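Local coordinates for protein guanine deaminase (Escherichia coli, PDB 6OHB) that catalyses the zinc-dependent hydrolytic deamination of guanine to xanthine and ammonia, a step of purine degradation, at residues D80-H84 against V234-L238; F297-L303 against E342-L347; G323-D327 against M336-L340. All coordinates share one frame; numbering follows the deposited sequence.

Contact 1 of 3, residues D80-H84 against V234-L238; sequences DTHIH and VHTHL. With ZN (zinc ion), chain E.
His82 ND1 donates to His235 NE2 at 2.8 Å, a nearly straight bond with an N-H...N angle of 170°. The acceptor lies almost in the plane of the His82 ring, whereas the donor sits tilted out of the His235 ring plane; the two imidazoles meet rim to rim, their planes close to perpendicular. With CG of His82 anti to the backbone N (chi1 179°), the ring projects toward strand 233-238, and its two nitrogens then serve His235 and the metal. The zinc ion is bound by His82 NE2 at 2.0 Å, His84 NE2 at 1.9 Å and His237 NE2 at 2.0 Å, which explains why the three nitrogens crowd together without bonding one another. The edge of His82 points at the face of His237 in an offset edge-to-face pair with planes at a right angle, while His84 and His237 approach from opposite directions, rims meeting and planes at 19°. Asp327 completes the protein ligands, and His237 ND1 is hydrogen-bonded to Arg209 O. His82 and His84 form the HxH motif of amidohydrolases at the end of strand 73-84. Through ND1, second-shell His235 fixes the rotation of a first-shell ligand and so probably steadies the mononuclear zinc site.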
ATOM      1  N   ASP A  80       4.090 -16.299   7.027  1.00 36.21           N
ATOM      2  CA  ASP A  80       3.183 -15.314   7.610  1.00 42.22           C
ATOM      3  C   ASP A  80       2.959 -15.674   9.076  1.00 41.36           C
ATOM      4  O   ASP A  80       2.262 -16.647   9.378  1.00 43.76           O
ATOM      5  CB  ASP A  80       1.864 -15.308   6.839  1.00 38.81           C
ATOM      6  CG  ASP A  80       1.013 -14.083   7.126  1.00 52.83           C
ATOM      7  OD1 ASP A  80       1.134 -13.495   8.226  1.00 51.03           O
ATOM      8  OD2 ASP A  80       0.210 -13.716   6.241  1.00 49.06           O
ATOM      9  N   THR A  81       3.503 -14.867   9.988  1.00 34.43           N
ATOM     10  CA  THR A  81       3.562 -15.268  11.391  1.00 42.68           C
ATOM     11  C   THR A  81       2.370 -14.820  12.239  1.00 40.43           C
ATOM     12  O   THR A  81       2.356 -15.116  13.439  1.00 43.92           O
ATOM     13  CB  THR A  81       4.855 -14.760  12.038  1.00 42.06           C
ATOM     14  OG1 THR A  81       4.902 -13.328  11.986  1.00 36.65           O
ATOM     15  CG2 THR A  81       6.079 -15.348  11.335  1.00 40.62           C
ATOM     16  N   HIS A  82       1.365 -14.154  11.666  1.00 39.59           N
ATOM     17  CA  HIS A  82       0.136 -13.855  12.410  1.00 45.18           C
ATOM     18  C   HIS A  82      -0.961 -13.500  11.414  1.00 40.81           C
ATOM     19  O   HIS A  82      -0.878 -12.466  10.744  1.00 40.95           O
ATOM     20  CB  HIS A  82       0.344 -12.725  13.420  1.00 43.03           C
ATOM     21  CG  HIS A  82      -0.892 -12.365  14.190  1.00 43.83           C
ATOM     22  ND1 HIS A  82      -1.427 -13.177  15.167  1.00 43.24           N
ATOM     23  CD2 HIS A  82      -1.702 -11.282  14.119  1.00 49.78           C
ATOM     24  CE1 HIS A  82      -2.509 -12.608  15.668  1.00 48.76           C
ATOM     25  NE2 HIS A  82      -2.697 -11.456  15.050  1.00 47.83           N
ATOM     26  N   ILE A  83      -1.981 -14.346  11.328  1.00 40.53           N
ATOM     27  CA  ILE A  83      -3.104 -14.112  10.429  1.00 40.34           C
ATOM     28  C   ILE A  83      -4.334 -14.779  11.032  1.00 41.37           C
ATOM     29  O   ILE A  83      -4.235 -15.842  11.653  1.00 45.83           O
ATOM     30  CB  ILE A  83      -2.781 -14.614   9.002  1.00 47.74           C
ATOM     31  CG1 ILE A  83      -3.940 -14.330   8.044  1.00 45.05           C
ATOM     32  CG2 ILE A  83      -2.391 -16.093   9.009  1.00 38.80           C
ATOM     33  CD1 ILE A  83      -3.601 -14.588   6.586  1.00 42.73           C
ATOM     34  N   HIS A  84      -5.488 -14.131  10.883  1.00 41.79           N
ATOM     35  CA  HIS A  84      -6.758 -14.612  11.425  1.00 40.63           C
ATOM     36  C   HIS A  84      -7.564 -15.248  10.286  1.00 40.74           C
ATOM     37  O   HIS A  84      -7.980 -14.556   9.352  1.00 46.93           O
ATOM     38  CB  HIS A  84      -7.536 -13.469  12.093  1.00 40.35           C
ATOM     39  CG  HIS A  84      -6.871 -12.864  13.304  1.00 40.13           C
ATOM     40  ND1 HIS A  84      -7.302 -13.110  14.593  1.00 41.16           N
ATOM     41  CD2 HIS A  84      -5.865 -11.965  13.418  1.00 38.18           C
ATOM     42  CE1 HIS A  84      -6.565 -12.422  15.446  1.00 41.23           C
ATOM     43  NE2 HIS A  84      -5.681 -11.728  14.760  1.00 32.92           N
ATOM     44  N   VAL A 234       2.699 -21.590  21.123  1.00 48.20           N
ATOM     45  CA  VAL A 234       1.874 -20.640  21.857  1.00 45.49           C
ATOM     46  C   VAL A 234       1.752 -19.398  20.987  1.00 48.22           C
ATOM     47  O   VAL A 234       2.739 -18.951  20.397  1.00 46.17           O
ATOM     48  CB  VAL A 234       2.480 -20.291  23.233  1.00 50.85           C
ATOM     49  CG1 VAL A 234       1.673 -19.198  23.912  1.00 42.74           C
ATOM     50  CG2 VAL A 234       2.571 -21.539  24.109  1.00 49.66           C
ATOM     51  N   HIS A 235       0.548 -18.840  20.903  1.00 43.74           N
ATOM     52  CA  HIS A 235       0.294 -17.748  19.970  1.00 46.59           C
ATOM     53  C   HIS A 235      -0.732 -16.806  20.579  1.00 44.03           C
ATOM     54  O   HIS A 235      -1.868 -17.219  20.827  1.00 44.12           O
ATOM     55  CB  HIS A 235      -0.208 -18.309  18.637  1.00 50.41           C
ATOM     56  CG  HIS A 235      -0.365 -17.279  17.566  1.00 47.88           C
ATOM     57  ND1 HIS A 235      -1.186 -17.461  16.473  1.00 43.76           N
ATOM     58  CD2 HIS A 235       0.201 -16.058  17.414  1.00 40.11           C
ATOM     59  CE1 HIS A 235      -1.115 -16.398  15.693  1.00 43.96           C
ATOM     60  NE2 HIS A 235      -0.282 -15.532  16.243  1.00 43.08           N
ATOM     61  N   THR A 236      -0.357 -15.544  20.799  1.00 44.07           N
ATOM     62  CA  THR A 236      -1.332 -14.608  21.352  1.00 48.92           C
ATOM     63  C   THR A 236      -0.967 -13.182  20.959  1.00 45.71           C
ATOM     64  O   THR A 236       0.092 -12.936  20.388  1.00 45.02           O
ATOM     65  CB  THR A 236      -1.429 -14.760  22.880  1.00 51.86           C
ATOM     66  OG1 THR A 236      -2.560 -14.030  23.366  1.00 49.78           O
ATOM     67  CG2 THR A 236      -0.161 -14.254  23.561  1.00 46.59           C
ATOM     68  N   HIS A 237      -1.858 -12.239  21.279  1.00 40.17           N
ATOM     69  CA  HIS A 237      -1.624 -10.817  21.033  1.00 42.40           C
ATOM     70  C   HIS A 237      -0.979 -10.177  22.270  1.00 45.84           C
ATOM     71  O   HIS A 237      -1.237 -10.596  23.402  1.00 40.38           O
ATOM     72  CB  HIS A 237      -2.938 -10.097  20.692  1.00 40.83           C
ATOM     73  CG  HIS A 237      -3.525 -10.446  19.350  1.00 44.67           C
ATOM     74  ND1 HIS A 237      -4.410 -11.490  19.164  1.00 41.54           N
ATOM     75  CD2 HIS A 237      -3.403  -9.842  18.142  1.00 42.33           C
ATOM     76  CE1 HIS A 237      -4.786 -11.528  17.896  1.00 46.65           C
ATOM     77  NE2 HIS A 237      -4.186 -10.541  17.253  1.00 45.34           N
ATOM     78  N   LEU A 238      -0.132  -9.158  22.056  1.00 39.68           N
ATOM     79  CA  LEU A 238       0.566  -8.534  23.181  1.00 40.39           C
ATOM     80  C   LEU A 238       0.891  -7.072  22.896  1.00 50.26           C
ATOM     81  O   LEU A 238       1.557  -6.776  21.901  1.00 43.13           O
ATOM     82  CB  LEU A 238       1.862  -9.294  23.511  1.00 50.57           C
ATOM     83  CG  LEU A 238       2.773  -8.736  24.615  1.00 49.09           C
ATOM     84  CD1 LEU A 238       2.118  -8.902  25.976  1.00 47.67           C
ATOM     85  CD2 LEU A 238       4.130  -9.432  24.585  1.00 50.49           C
TER
HETATM   86 ZN    ZN E 501      -4.399 -10.404  15.225  1.00 51.08          ZN

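Contact 2 of 3, residues F297-L303 against E342-L347; sequences FCPTSNL and EAYKVL
Pro299 presses its ring onto the first turn of segment 342-347, and here the contact is tightest: Pro299 CG stands 3.3 Å from Ala343 N, and the methyl Ala343 CB lies 3.7 Å from the same CG. That methyl also meets the Phe297 ring, at 3.7 Å from CE2. Phe297, its CG anti to the backbone N (chi1 -178°), reaches toward the helix; Val346 CG1 and Leu347 CD1 come to the ring edge more loosely, Val346 CG1 at 4.1 Å from CZ. On the other flank Leu303 and Val346 run alongside each other, pointing opposite ways, Leu303 CD1 lying 3.8 Å from Val346 CG2. The polar margin faces the second subunit. With CG anti to its own carbonyl carbon (chi1 -61°), Glu342 lays that atom 3.2 Å from Thr300 OG1; a bend at chi2 turns the carboxylate, whose OE2 takes a salt bridge from Lys345 NZ at 2.6 Å, met from above the carboxylate plane. The same OE2 pairs with Lys345 of the second subunit. With an alanine in place of Glu342, Lys345 of both subunits would probably lose a carboxylate mate and Thr300 OG1 the CG packed against it. Thus the short helix 299-304, directly after strand 294-297, lies against helix 336-349, with strand 321-324 touching both through Met324 and the dimer partner packing on Leu303.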
ATOM      1  N   PHE A 297       5.540  -9.025  13.759  1.00 40.89           N
ATOM      2  CA  PHE A 297       5.459  -7.642  13.297  1.00 39.62           C
ATOM      3  C   PHE A 297       4.382  -7.543  12.220  1.00 44.84           C
ATOM      4  O   PHE A 297       4.481  -8.200  11.178  1.00 42.04           O
ATOM      5  CB  PHE A 297       6.842  -7.223  12.783  1.00 37.67           C
ATOM      6  CG  PHE A 297       6.949  -5.794  12.298  1.00 41.91           C
ATOM      7  CD1 PHE A 297       5.991  -4.840  12.597  1.00 38.40           C
ATOM      8  CD2 PHE A 297       8.048  -5.415  11.533  1.00 38.40           C
ATOM      9  CE1 PHE A 297       6.120  -3.537  12.134  1.00 42.80           C
ATOM     10  CE2 PHE A 297       8.181  -4.124  11.070  1.00 44.71           C
ATOM     11  CZ  PHE A 297       7.219  -3.181  11.366  1.00 42.87           C
ATOM     12  N   CYS A 298       3.355  -6.720  12.465  1.00 37.83           N
ATOM     13  CA  CYS A 298       2.242  -6.535  11.528  1.00 37.29           C
ATOM     14  C   CYS A 298       2.044  -5.050  11.254  1.00 44.24           C
ATOM     15  O   CYS A 298       1.195  -4.402  11.891  1.00 44.67           O
ATOM     16  CB  CYS A 298       0.939  -7.119  12.084  1.00 42.21           C
ATOM     17  SG  CYS A 298       1.044  -8.664  13.006  1.00 45.75           S
ATOM     18  N   PRO A 299       2.764  -4.489  10.274  1.00 44.78           N
ATOM     19  CA  PRO A 299       2.691  -3.029  10.086  1.00 40.02           C
ATOM     20  C   PRO A 299       1.345  -2.532   9.573  1.00 42.52           C
ATOM     21  O   PRO A 299       0.899  -1.443   9.970  1.00 43.71           O
ATOM     22  CB  PRO A 299       3.823  -2.745   9.091  1.00 44.51           C
ATOM     23  CG  PRO A 299       4.049  -4.050   8.389  1.00 40.05           C
ATOM     24  CD  PRO A 299       3.794  -5.109   9.424  1.00 36.49           C
ATOM     25  N   THR A 300       0.673  -3.300   8.711  1.00 43.44           N
ATOM     26  CA  THR A 300      -0.536  -2.805   8.054  1.00 43.84           C
ATOM     27  C   THR A 300      -1.656  -2.540   9.056  1.00 43.49           C
ATOM     28  O   THR A 300      -2.241  -1.450   9.077  1.00 42.55           O
ATOM     29  CB  THR A 300      -0.991  -3.802   6.986  1.00 42.73           C
ATOM     30  OG1 THR A 300       0.046  -3.967   6.015  1.00 45.83           O
ATOM     31  CG2 THR A 300      -2.248  -3.302   6.283  1.00 49.00           C
ATOM     32  N   SER A 301      -1.972  -3.531   9.893  1.00 47.05           N
ATOM     33  CA  SER A 301      -2.996  -3.323  10.909  1.00 48.04           C
ATOM     34  C   SER A 301      -2.547  -2.315  11.962  1.00 46.32           C
ATOM     35  O   SER A 301      -3.375  -1.556  12.479  1.00 45.60           O
ATOM     36  CB  SER A 301      -3.387  -4.655  11.555  1.00 40.37           C
ATOM     37  OG  SER A 301      -2.543  -4.963  12.647  1.00 52.99           O
ATOM     38  N   ASN A 302      -1.247  -2.267  12.278  1.00 40.26           N
ATOM     39  CA  ASN A 302      -0.767  -1.242  13.205  1.00 43.16           C
ATOM     40  C   ASN A 302      -1.084   0.156  12.684  1.00 52.51           C
ATOM     41  O   ASN A 302      -1.417   1.060  13.462  1.00 48.02           O
ATOM     42  CB  ASN A 302       0.739  -1.377  13.441  1.00 40.17           C
ATOM     43  CG  ASN A 302       1.114  -2.629  14.224  1.00 46.01           C
ATOM     44  OD1 ASN A 302       0.258  -3.353  14.738  1.00 43.33           O
ATOM     45  ND2 ASN A 302       2.410  -2.886  14.315  1.00 37.22           N
ATOM     46  N   LEU A 303      -0.988   0.355  11.368  1.00 48.39           N
ATOM     47  CA  LEU A 303      -1.257   1.677  10.816  1.00 43.47           C
ATOM     48  C   LEU A 303      -2.755   1.948  10.680  1.00 48.94           C
ATOM     49  O   LEU A 303      -3.217   3.047  11.011  1.00 48.53           O
ATOM     50  CB  LEU A 303      -0.555   1.835   9.469  1.00 45.10           C
ATOM     51  CG  LEU A 303       0.957   2.054   9.518  1.00 42.81           C
ATOM     52  CD1 LEU A 303       1.530   2.160   8.113  1.00 43.39           C
ATOM     53  CD2 LEU A 303       1.286   3.295  10.329  1.00 42.39           C
ATOM     54  N   GLU A 342       4.700  -1.907   3.819  1.00 35.45           N
ATOM     55  CA  GLU A 342       4.177  -1.162   4.965  1.00 43.85           C
ATOM     56  C   GLU A 342       5.191  -1.114   6.102  1.00 39.90           C
ATOM     57  O   GLU A 342       5.326  -0.085   6.782  1.00 41.50           O
ATOM     58  CB  GLU A 342       2.864  -1.775   5.450  1.00 37.73           C
ATOM     59  CG  GLU A 342       1.757  -1.771   4.411  1.00 49.65           C
ATOM     60  CD  GLU A 342       1.306  -0.372   4.037  1.00 58.33           C
ATOM     61  OE1 GLU A 342       1.113   0.454   4.954  1.00 56.08           O
ATOM     62  OE2 GLU A 342       1.141  -0.102   2.827  1.00 61.76           O
ATOM     63  N   ALA A 343       5.919  -2.213   6.316  1.00 33.72           N
ATOM     64  CA  ALA A 343       6.983  -2.214   7.313  1.00 35.82           C
ATOM     65  C   ALA A 343       8.041  -1.175   6.979  1.00 37.34           C
ATOM     66  O   ALA A 343       8.549  -0.481   7.867  1.00 42.84           O
ATOM     67  CB  ALA A 343       7.613  -3.601   7.416  1.00 36.48           C
ATOM     68  N   TYR A 344       8.391  -1.063   5.696  1.00 31.25           N
ATOM     69  CA  TYR A 344       9.354  -0.058   5.268  1.00 32.87           C
ATOM     70  C   TYR A 344       8.864   1.352   5.595  1.00 40.84           C
ATOM     71  O   TYR A 344       9.644   2.193   6.059  1.00 40.38           O
ATOM     72  CB  TYR A 344       9.629  -0.214   3.771  1.00 34.31           C
ATOM     73  CG  TYR A 344      10.660   0.751   3.238  1.00 44.62           C
ATOM     74  CD1 TYR A 344      10.296   2.024   2.798  1.00 44.63           C
ATOM     75  CD2 TYR A 344      12.002   0.395   3.179  1.00 43.80           C
ATOM     76  CE1 TYR A 344      11.245   2.917   2.315  1.00 50.71           C
ATOM     77  CE2 TYR A 344      12.957   1.276   2.696  1.00 46.44           C
ATOM     78  CZ  TYR A 344      12.574   2.534   2.268  1.00 54.92           C
ATOM     79  OH  TYR A 344      13.525   3.409   1.788  1.00 63.12           O
ATOM     80  N   LYS A 345       7.578   1.636   5.359  1.00 32.87           N
ATOM     81  CA  LYS A 345       7.078   2.975   5.705  1.00 40.62           C
ATOM     82  C   LYS A 345       7.100   3.214   7.217  1.00 40.35           C
ATOM     83  O   LYS A 345       7.501   4.292   7.676  1.00 38.35           O
ATOM     84  CB  LYS A 345       5.673   3.203   5.143  1.00 40.19           C
ATOM     85  CG  LYS A 345       5.622   3.257   3.624  1.00 41.95           C
ATOM     86  CD  LYS A 345       4.190   3.326   3.137  1.00 46.57           C
ATOM     87  CE  LYS A 345       3.941   2.362   2.000  1.00 53.65           C
ATOM     88  NZ  LYS A 345       2.523   1.919   1.993  1.00 56.90           N
ATOM     89  N   VAL A 346       6.676   2.222   8.003  1.00 35.06           N
ATOM     90  CA  VAL A 346       6.692   2.363   9.460  1.00 39.75           C
ATOM     91  C   VAL A 346       8.107   2.662   9.954  1.00 45.77           C
ATOM     92  O   VAL A 346       8.336   3.569  10.778  1.00 46.06           O
ATOM     93  CB  VAL A 346       6.123   1.080  10.103  1.00 42.49           C
ATOM     94  CG1 VAL A 346       6.624   0.910  11.529  1.00 45.78           C
ATOM     95  CG2 VAL A 346       4.598   1.076  10.045  1.00 38.84           C
ATOM     96  N   LEU A 347       9.092   1.940   9.416  1.00 41.11           N
ATOM     97  CA  LEU A 347      10.460   2.119   9.880  1.00 45.97           C
ATOM     98  C   LEU A 347      11.053   3.434   9.388  1.00 42.95           C
ATOM     99  O   LEU A 347      11.829   4.074  10.107  1.00 46.86           O
ATOM    100  CB  LEU A 347      11.298   0.917   9.458  1.00 40.90           C
ATOM    101  CG  LEU A 347      10.719  -0.274  10.225  1.00 43.27           C
ATOM    102  CD1 LEU A 347      11.135  -1.610   9.627  1.00 42.16           C
ATOM    103  CD2 LEU A 347      11.085  -0.175  11.708  1.00 43.25           C
TER

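Contact 3 of 3, residues G323-D327 against M336-L340; sequences GMGTD and MLQTL. With ZN (zinc ion), chain E.
Met324 and Thr339 pass antiparallel, and Met324 CE ends 3.8 Å from Thr339 CG2. The methionine is folded at every torsion (chi1 -56°, chi2 -60°, chi3 -56°), which keeps it compact against the helix: its CB meets Met336 SD at 3.7 Å, and its CG meets Leu340 CD2 at 3.8 Å, from a side chain that runs slantwise to it. Thr326 stands roughly at a right angle to Thr339, offering the methyl CG2 to Thr339 OG1 at 3.5 Å. The two hydroxyls find partners elsewhere: Thr326 OG1 bonds to Asp80 OD2, and Thr339 OG1 to Asn335 O, one turn back along the chain. Thr339 CG2 also packs on Gly325 O, 3.7 Å away, where the backbone leaves strand 321-324. Asp327 turns from the helix toward the zinc ion, which it binds through OD1 and OD2, both at 2.2 Å. It is the aspartate that amidohydrolases carry after the eighth barrel strand. The meeting surfaces are mostly sulfur and methyl groups; this packing, with the bond of Thr326 to Asp80, is consistent with a fixed backbone leading into Asp327 and its metal.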
ATOM      1  N   GLY A 323       9.211 -11.985  13.131  1.00 44.41           N
ATOM      2  CA  GLY A 323       8.673 -12.357  11.841  1.00 40.78           C
ATOM      3  C   GLY A 323       7.568 -11.390  11.433  1.00 45.80           C
ATOM      4  O   GLY A 323       7.118 -10.552  12.225  1.00 40.71           O
ATOM      5  N   MET A 324       7.145 -11.499  10.176  1.00 43.25           N
ATOM      6  CA  MET A 324       6.127 -10.620   9.611  1.00 41.07           C
ATOM      7  C   MET A 324       4.758 -11.295   9.608  1.00 40.36           C
ATOM      8  O   MET A 324       4.635 -12.464   9.242  1.00 39.54           O
ATOM      9  CB  MET A 324       6.491 -10.211   8.181  1.00 44.83           C
ATOM     10  CG  MET A 324       7.852  -9.545   8.020  1.00 44.13           C
ATOM     11  SD  MET A 324       8.039  -8.017   8.954  1.00 46.03           S
ATOM     12  CE  MET A 324       6.644  -7.068   8.337  1.00 36.55           C
ATOM     13  N   GLY A 325       3.734 -10.548  10.012  1.00 40.91           N
ATOM     14  CA  GLY A 325       2.364 -11.021   9.949  1.00 41.60           C
ATOM     15  C   GLY A 325       1.481 -10.004   9.254  1.00 45.46           C
ATOM     16  O   GLY A 325       1.760  -8.807   9.250  1.00 46.67           O
ATOM     17  N   THR A 326       0.426 -10.504   8.617  1.00 47.25           N
ATOM     18  CA  THR A 326      -0.537  -9.637   7.939  1.00 49.09           C
ATOM     19  C   THR A 326      -1.683  -9.084   8.809  1.00 50.14           C
ATOM     20  O   THR A 326      -2.236  -8.036   8.440  1.00 52.93           O
ATOM     21  CB  THR A 326      -1.142 -10.361   6.726  1.00 48.34           C
ATOM     22  OG1 THR A 326      -1.770 -11.577   7.145  1.00 44.40           O
ATOM     23  CG2 THR A 326      -0.076 -10.671   5.689  1.00 45.57           C
ATOM     24  N   ASP A 327      -1.991  -9.702   9.964  1.00 43.07           N
ATOM     25  CA  ASP A 327      -3.265  -9.556  10.710  1.00 50.77           C
ATOM     26  C   ASP A 327      -4.423  -9.395   9.745  1.00 47.02           C
ATOM     27  O   ASP A 327      -5.212  -8.459   9.850  1.00 50.04           O
ATOM     28  CB  ASP A 327      -3.275  -8.459  11.806  1.00 51.43           C
ATOM     29  CG  ASP A 327      -3.928  -9.003  13.136  1.00 51.91           C
ATOM     30  OD1 ASP A 327      -4.521 -10.044  13.083  1.00 56.79           O
ATOM     31  OD2 ASP A 327      -3.966  -8.518  14.259  1.00 54.81           O
ATOM     32  N   MET A 336       2.722 -10.739   1.164  1.00 35.56           N
ATOM     33  CA  MET A 336       3.897 -10.449   1.979  1.00 33.46           C
ATOM     34  C   MET A 336       4.695  -9.272   1.427  1.00 39.13           C
ATOM     35  O   MET A 336       5.267  -8.491   2.197  1.00 34.97           O
ATOM     36  CB  MET A 336       4.780 -11.698   2.070  1.00 36.98           C
ATOM     37  CG  MET A 336       6.003 -11.578   2.982  1.00 42.30           C
ATOM     38  SD  MET A 336       5.638 -11.272   4.724  1.00 49.67           S
ATOM     39  CE  MET A 336       4.198 -12.307   4.986  1.00 45.91           C
ATOM     40  N   LEU A 337       4.756  -9.128   0.100  1.00 34.84           N
ATOM     41  CA  LEU A 337       5.493  -8.005  -0.476  1.00 35.87           C
ATOM     42  C   LEU A 337       4.905  -6.680  -0.011  1.00 40.98           C
ATOM     43  O   LEU A 337       5.636  -5.764   0.392  1.00 40.65           O
ATOM     44  CB  LEU A 337       5.506  -8.100  -2.005  1.00 34.02           C
ATOM     45  CG  LEU A 337       6.099  -9.375  -2.616  1.00 41.47           C
ATOM     46  CD1 LEU A 337       5.910  -9.381  -4.127  1.00 41.10           C
ATOM     47  CD2 LEU A 337       7.568  -9.518  -2.256  1.00 35.53           C
ATOM     48  N   GLN A 338       3.576  -6.561  -0.063  1.00 35.00           N
ATOM     49  CA  GLN A 338       2.915  -5.351   0.411  1.00 38.45           C
ATOM     50  C   GLN A 338       3.092  -5.173   1.915  1.00 35.05           C
ATOM     51  O   GLN A 338       3.233  -4.040   2.398  1.00 37.80           O
ATOM     52  CB  GLN A 338       1.433  -5.398   0.032  1.00 32.81           C
ATOM     53  CG  GLN A 338       1.214  -5.483  -1.468  1.00 36.65           C
ATOM     54  CD  GLN A 338      -0.249  -5.446  -1.859  1.00 42.78           C
ATOM     55  OE1 GLN A 338      -1.014  -6.351  -1.530  1.00 48.73           O
ATOM     56  NE2 GLN A 338      -0.643  -4.398  -2.572  1.00 46.56           N
ATOM     57  N   THR A 339       3.091  -6.278   2.674  1.00 33.60           N
ATOM     58  CA  THR A 339       3.359  -6.193   4.111  1.00 36.89           C
ATOM     59  C   THR A 339       4.733  -5.595   4.380  1.00 36.72           C
ATOM     60  O   THR A 339       4.894  -4.747   5.268  1.00 41.93           O
ATOM     61  CB  THR A 339       3.238  -7.571   4.765  1.00 41.27           C
ATOM     62  OG1 THR A 339       1.936  -8.108   4.513  1.00 38.94           O
ATOM     63  CG2 THR A 339       3.448  -7.471   6.268  1.00 41.24           C
ATOM     64  N   LEU A 340       5.739  -6.022   3.617  1.00 41.31           N
ATOM     65  CA  LEU A 340       7.074  -5.467   3.797  1.00 39.29           C
ATOM     66  C   LEU A 340       7.130  -4.017   3.336  1.00 33.56           C
ATOM     67  O   LEU A 340       7.875  -3.216   3.906  1.00 40.84           O
ATOM     68  CB  LEU A 340       8.099  -6.312   3.047  1.00 34.77           C
ATOM     69  CG  LEU A 340       8.269  -7.755   3.523  1.00 42.28           C
ATOM     70  CD1 LEU A 340       9.038  -8.556   2.478  1.00 39.43           C
ATOM     71  CD2 LEU A 340       8.968  -7.805   4.878  1.00 38.64           C
TER
HETATM   72 ZN    ZN E 501      -4.399 -10.404  15.225  1.00 51.08          ZN

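How the contacts relate
From the N terminus, contact 1 closes first and spans the longest loop, carrying the chain from strand 73-84, the first of the TIM barrel, across to the fifth, 233-238. Contact 2 opens later, in series with it, and joins the end of strand 294-297 and helix 299-304 to helix 336-349. Within that loop lies contact 3, a short loop from strand 321-324 back to the start of the same helix. Strand 321-324 pairs with 294-297, Phe297 N bonding to Gly323 O, while Met324 O receives Thr81 N and thereby closes the barrel onto contact 1. Contacts 1 and 3 supply all four protein residues of the zinc site; contact 2 lies farther out, reaching the dimer interface.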